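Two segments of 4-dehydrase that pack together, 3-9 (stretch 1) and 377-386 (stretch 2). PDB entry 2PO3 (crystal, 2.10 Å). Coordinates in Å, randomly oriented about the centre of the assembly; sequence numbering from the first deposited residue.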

ATOM      1  N   SER A   3       6.166  17.924 -48.419  1.00 83.87           N
ATOM      2  CA  SER A   3       5.329  17.285 -47.420  1.00 80.94           C
ATOM      3  C   SER A   3       5.595  17.859 -46.040  1.00 81.08           C
ATOM      4  O   SER A   3       6.731  17.925 -45.567  1.00 79.28           O
ATOM      5  CB  SER A   3       5.498  15.765 -47.418  1.00 83.99           C
ATOM      6  OG  SER A   3       4.263  15.109 -47.639  1.00 87.59           O
ATOM      7  N   ALA A   4       4.519  18.271 -45.384  1.00 74.94           N
ATOM      8  CA  ALA A   4       4.651  18.805 -44.052  1.00 69.78           C
ATOM      9  C   ALA A   4       4.950  17.602 -43.159  1.00 60.94           C
ATOM     10  O   ALA A   4       5.271  17.728 -41.973  1.00 58.11           O
ATOM     11  CB  ALA A   4       3.365  19.514 -43.636  1.00 67.94           C
ATOM     12  N   LEU A   5       4.846  16.411 -43.768  1.00 43.83           N
ATOM     13  CA  LEU A   5       5.080  15.164 -43.054  1.00 43.51           C
ATOM     14  C   LEU A   5       6.536  14.938 -42.747  1.00 48.45           C
ATOM     15  O   LEU A   5       6.895  14.276 -41.772  1.00 46.16           O
ATOM     16  CB  LEU A   5       4.553  13.893 -43.774  1.00 41.35           C
ATOM     17  CG  LEU A   5       3.130  13.922 -44.333  1.00 43.53           C
ATOM     18  CD1 LEU A   5       2.600  12.495 -44.408  1.00 40.86           C
ATOM     19  CD2 LEU A   5       2.177  14.813 -43.535  1.00 45.77           C
ATOM     20  N   SER A   6       7.377  15.466 -43.619  1.00 47.21           N
ATOM     21  CA  SER A   6       8.801  15.275 -43.427  1.00 47.47           C
ATOM     22  C   SER A   6       9.382  16.132 -42.336  1.00 44.92           C
ATOM     23  O   SER A   6      10.426  15.809 -41.765  1.00 54.47           O
ATOM     24  CB  SER A   6       9.562  15.325 -44.725  1.00 56.34           C
ATOM     25  OG  SER A   6       8.606  15.179 -45.756  1.00 82.72           O
ATOM     26  N   ASP A   7       8.697  17.222 -42.034  1.00 34.03           N
ATOM     27  CA  ASP A   7       9.199  18.035 -40.958  1.00 44.26           C
ATOM     28  C   ASP A   7       8.868  17.313 -39.662  1.00 43.33           C
ATOM     29  O   ASP A   7       9.321  17.732 -38.585  1.00 41.99           O
ATOM     30  CB  ASP A   7       8.596  19.445 -40.960  1.00 53.87           C
ATOM     31  CG  ASP A   7       8.612  20.024 -42.339  1.00 88.98           C
ATOM     32  OD1 ASP A   7       9.285  19.564 -43.245  1.00 97.14           O
ATOM     33  OD2 ASP A   7       7.791  21.043 -42.469  1.00 94.01           O
ATOM     34  N   LEU A   8       8.075  16.230 -39.818  1.00 35.04           N
ATOM     35  CA  LEU A   8       7.665  15.393 -38.700  1.00 30.87           C
ATOM     36  C   LEU A   8       8.855  14.643 -38.171  1.00 35.23           C
ATOM     37  O   LEU A   8       9.483  13.891 -38.914  1.00 38.27           O
ATOM     38  CB  LEU A   8       6.571  14.340 -38.992  1.00 28.29           C
ATOM     39  CG  LEU A   8       5.193  14.900 -39.360  1.00 39.02           C
ATOM     40  CD1 LEU A   8       4.208  13.768 -39.568  1.00 31.68           C
ATOM     41  CD2 LEU A   8       4.640  15.838 -38.304  1.00 30.69           C
ATOM     42  N   ALA A   9       9.124  14.866 -36.883  1.00 33.45           N
ATOM     43  CA  ALA A   9      10.209  14.226 -36.175  1.00 35.87           C
ATOM     44  C   ALA A   9      10.028  12.734 -36.332  1.00 37.47           C
ATOM     45  O   ALA A   9      10.975  11.936 -36.319  1.00 44.59           O
ATOM     46  CB  ALA A   9      10.171  14.611 -34.700  1.00 38.78           C
ATOM     47  N   ASP A 377      -3.240  21.170 -33.449  1.00 26.47           N
ATOM     48  CA  ASP A 377      -2.641  21.359 -34.761  1.00 23.54           C
ATOM     49  C   ASP A 377      -2.028  20.096 -35.299  1.00 29.80           C
ATOM     50  O   ASP A 377      -2.163  19.767 -36.481  1.00 22.31           O
ATOM     51  CB  ASP A 377      -1.571  22.444 -34.728  1.00 31.55           C
ATOM     52  CG  ASP A 377      -2.169  23.812 -34.811  1.00 54.85           C
ATOM     53  OD1 ASP A 377      -3.376  24.019 -34.947  1.00 50.54           O
ATOM     54  OD2 ASP A 377      -1.235  24.736 -34.709  1.00 44.78           O
ATOM     55  N   LEU A 378      -1.347  19.410 -34.392  1.00 28.71           N
ATOM     56  CA  LEU A 378      -0.715  18.143 -34.677  1.00 27.49           C
ATOM     57  C   LEU A 378      -1.823  17.104 -34.940  1.00 27.62           C
ATOM     58  O   LEU A 378      -1.765  16.288 -35.858  1.00 27.76           O
ATOM     59  CB  LEU A 378       0.133  17.737 -33.463  1.00 32.52           C
ATOM     60  CG  LEU A 378       1.634  17.624 -33.723  1.00 49.61           C
ATOM     61  CD1 LEU A 378       2.360  16.999 -32.517  1.00 58.70           C
ATOM     62  CD2 LEU A 378       1.868  16.764 -34.959  1.00 44.43           C
ATOM     63  N   LEU A 379      -2.882  17.133 -34.149  1.00 28.10           N
ATOM     64  CA  LEU A 379      -3.958  16.183 -34.380  1.00 27.96           C
ATOM     65  C   LEU A 379      -4.650  16.446 -35.712  1.00 33.63           C
ATOM     66  O   LEU A 379      -5.013  15.535 -36.467  1.00 29.58           O
ATOM     67  CB  LEU A 379      -5.031  16.320 -33.311  1.00 27.12           C
ATOM     68  CG  LEU A 379      -4.721  15.511 -32.060  1.00 36.32           C
ATOM     69  CD1 LEU A 379      -5.904  15.605 -31.106  1.00 28.22           C
ATOM     70  CD2 LEU A 379      -4.533  14.056 -32.450  1.00 42.63           C
ATOM     71  N   ARG A 380      -4.854  17.728 -35.985  1.00 29.45           N
ATOM     72  CA  ARG A 380      -5.506  18.164 -37.199  1.00 24.67           C
ATOM     73  C   ARG A 380      -4.696  17.693 -38.393  1.00 22.99           C
ATOM     74  O   ARG A 380      -5.242  17.223 -39.369  1.00 25.04           O
ATOM     75  CB  ARG A 380      -5.655  19.670 -37.164  1.00 31.54           C
ATOM     76  CG  ARG A 380      -6.396  20.248 -38.357  1.00 30.52           C
ATOM     77  CD  ARG A 380      -6.778  21.674 -38.054  1.00 30.21           C
ATOM     78  NE  ARG A 380      -7.810  21.786 -37.016  1.00 41.86           N
ATOM     79  CZ  ARG A 380      -9.133  21.654 -37.226  1.00 40.40           C
ATOM     80  NH1 ARG A 380      -9.641  21.378 -38.429  1.00 32.32           N
ATOM     81  NH2 ARG A 380      -9.992  21.786 -36.208  1.00 37.47           N
ATOM     82  N   LEU A 381      -3.380  17.794 -38.312  1.00 24.29           N
ATOM     83  CA  LEU A 381      -2.532  17.337 -39.402  1.00 26.94           C
ATOM     84  C   LEU A 381      -2.771  15.842 -39.670  1.00 35.22           C
ATOM     85  O   LEU A 381      -3.071  15.382 -40.790  1.00 28.67           O
ATOM     86  CB  LEU A 381      -1.051  17.611 -39.049  1.00 25.15           C
ATOM     87  CG  LEU A 381      -0.009  17.026 -39.995  1.00 23.26           C
ATOM     88  CD1 LEU A 381      -0.182  17.698 -41.344  1.00 28.45           C
ATOM     89  CD2 LEU A 381       1.418  17.304 -39.513  1.00 25.16           C
ATOM     90  N   CYS A 382      -2.655  15.066 -38.594  1.00 23.24           N
ATOM     91  CA  CYS A 382      -2.845  13.619 -38.632  1.00 27.07           C
ATOM     92  C   CYS A 382      -4.174  13.189 -39.219  1.00 30.18           C
ATOM     93  O   CYS A 382      -4.289  12.236 -39.980  1.00 29.43           O
ATOM     94  CB  CYS A 382      -2.763  13.013 -37.199  1.00 27.12           C
ATOM     95  SG  CYS A 382      -1.112  13.065 -36.446  1.00 32.02           S
ATOM     96  N   ALA A 383      -5.209  13.896 -38.814  1.00 34.70           N
ATOM     97  CA  ALA A 383      -6.543  13.583 -39.260  1.00 31.48           C
ATOM     98  C   ALA A 383      -6.775  13.934 -40.707  1.00 44.89           C
ATOM     99  O   ALA A 383      -7.431  13.170 -41.421  1.00 49.61           O
ATOM    100  CB  ALA A 383      -7.589  14.230 -38.359  1.00 32.32           C
ATOM    101  N   THR A 384      -6.244  15.085 -41.131  1.00 36.65           N
ATOM    102  CA  THR A 384      -6.433  15.524 -42.503  1.00 34.28           C
ATOM    103  C   THR A 384      -5.476  14.913 -43.500  1.00 35.50           C
ATOM    104  O   THR A 384      -5.720  14.997 -44.710  1.00 33.27           O
ATOM    105  CB  THR A 384      -6.347  17.050 -42.638  1.00 33.59           C
ATOM    106  OG1 THR A 384      -5.019  17.432 -42.333  1.00 43.89           O
ATOM    107  CG2 THR A 384      -7.325  17.701 -41.671  1.00 30.35           C
ATOM    108  N   ARG A 385      -4.392  14.321 -42.996  1.00 27.68           N
ATOM    109  CA  ARG A 385      -3.420  13.720 -43.897  1.00 28.46           C
ATOM    110  C   ARG A 385      -3.088  12.282 -43.562  1.00 30.32           C
ATOM    111  O   ARG A 385      -2.061  11.786 -44.042  1.00 25.61           O
ATOM    112  CB  ARG A 385      -2.128  14.526 -43.979  1.00 34.95           C
ATOM    113  CG  ARG A 385      -2.348  16.041 -44.109  1.00 53.06           C
ATOM    114  CD  ARG A 385      -2.248  16.605 -45.529  1.00 56.51           C
ATOM    115  NE  ARG A 385      -1.077  16.182 -46.311  1.00 77.65           N
ATOM    116  CZ  ARG A 385      -0.028  16.954 -46.610  1.00 91.46           C
ATOM    117  NH1 ARG A 385       0.073  18.226 -46.195  1.00 99.59           N
ATOM    118  NH2 ARG A 385       0.964  16.433 -47.348  1.00 29.30           N
ATOM    119  N   GLY A 386      -3.975  11.668 -42.756  1.00 24.69           N
ATOM    120  CA  GLY A 386      -3.898  10.304 -42.246  1.00 31.28           C
ATOM    121  C   GLY A 386      -3.430   9.245 -43.226  1.00 26.53           C
ATOM    122  O   GLY A 386      -2.429   8.557 -42.996  1.00 26.70           O
TER

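Residues 377-386 lie within a longer α-helix, its backbone tied by i to i+4 hydrogen bonds such as Leu-381 N to Asp-377 O (3.0 Å) and Arg-385 N to Leu-381 O (2.8 Å). The N-terminal stretch is less regular. Ala-4 to Asp-7 have helical backbone angles but lack the regular bonding of a helix; a type I turn runs from Leu-5 to Leu-8, and Ser-6 N donates to Ser-3 O (3.2 Å), with a weak bond from Ser-6 OG to the same oxygen (3.3 Å). This stretch lies across the helix, with no residue-by-residue register: Ala-4 CA lies 8.7 Å from Leu-381 CA, Leu-5 CA 8.7 Å from Arg-385 CA, and Leu-8 CA 9.7 Å from Leu-378 CA, leaving side chains to fill the space between.

No hydrogen bond crosses the contact, which buries a modest 271 Å². Its helical side comes from Leu-378, Leu-381 and Arg-385, spaced three and four residues apart and therefore close to one face of the helix. Leu-381 points toward the other stretch and bridges its two leucines: CD2 meets Leu-8 CD2 at 3.7 Å, while CD1 lies 4.3 Å from Leu-5 CD2. Leu-8 CD2 also approaches Leu-378 CD2 (4.4 Å). Branched, flexible and wholly apolar, leucine suits such a site, where contact and the exclusion of water supply the favourable energy.

Arg-385 extends this surface toward the chain's beginning. Leu-5 CD2 sits over one face of its guanidinium, 4.3 Å from NH2; that flat face can accept a methyl group while the nitrogens direct their hydrogens in the plane. NH2 is hydrogen-bonded just outside the two stretches. Ala-4 CB lies 4.4 Å from NH1, its small methyl adding a light contact, and Ser-3 OG approaches NH2 at 3.6 Å, although Ser-3 is poorly ordered.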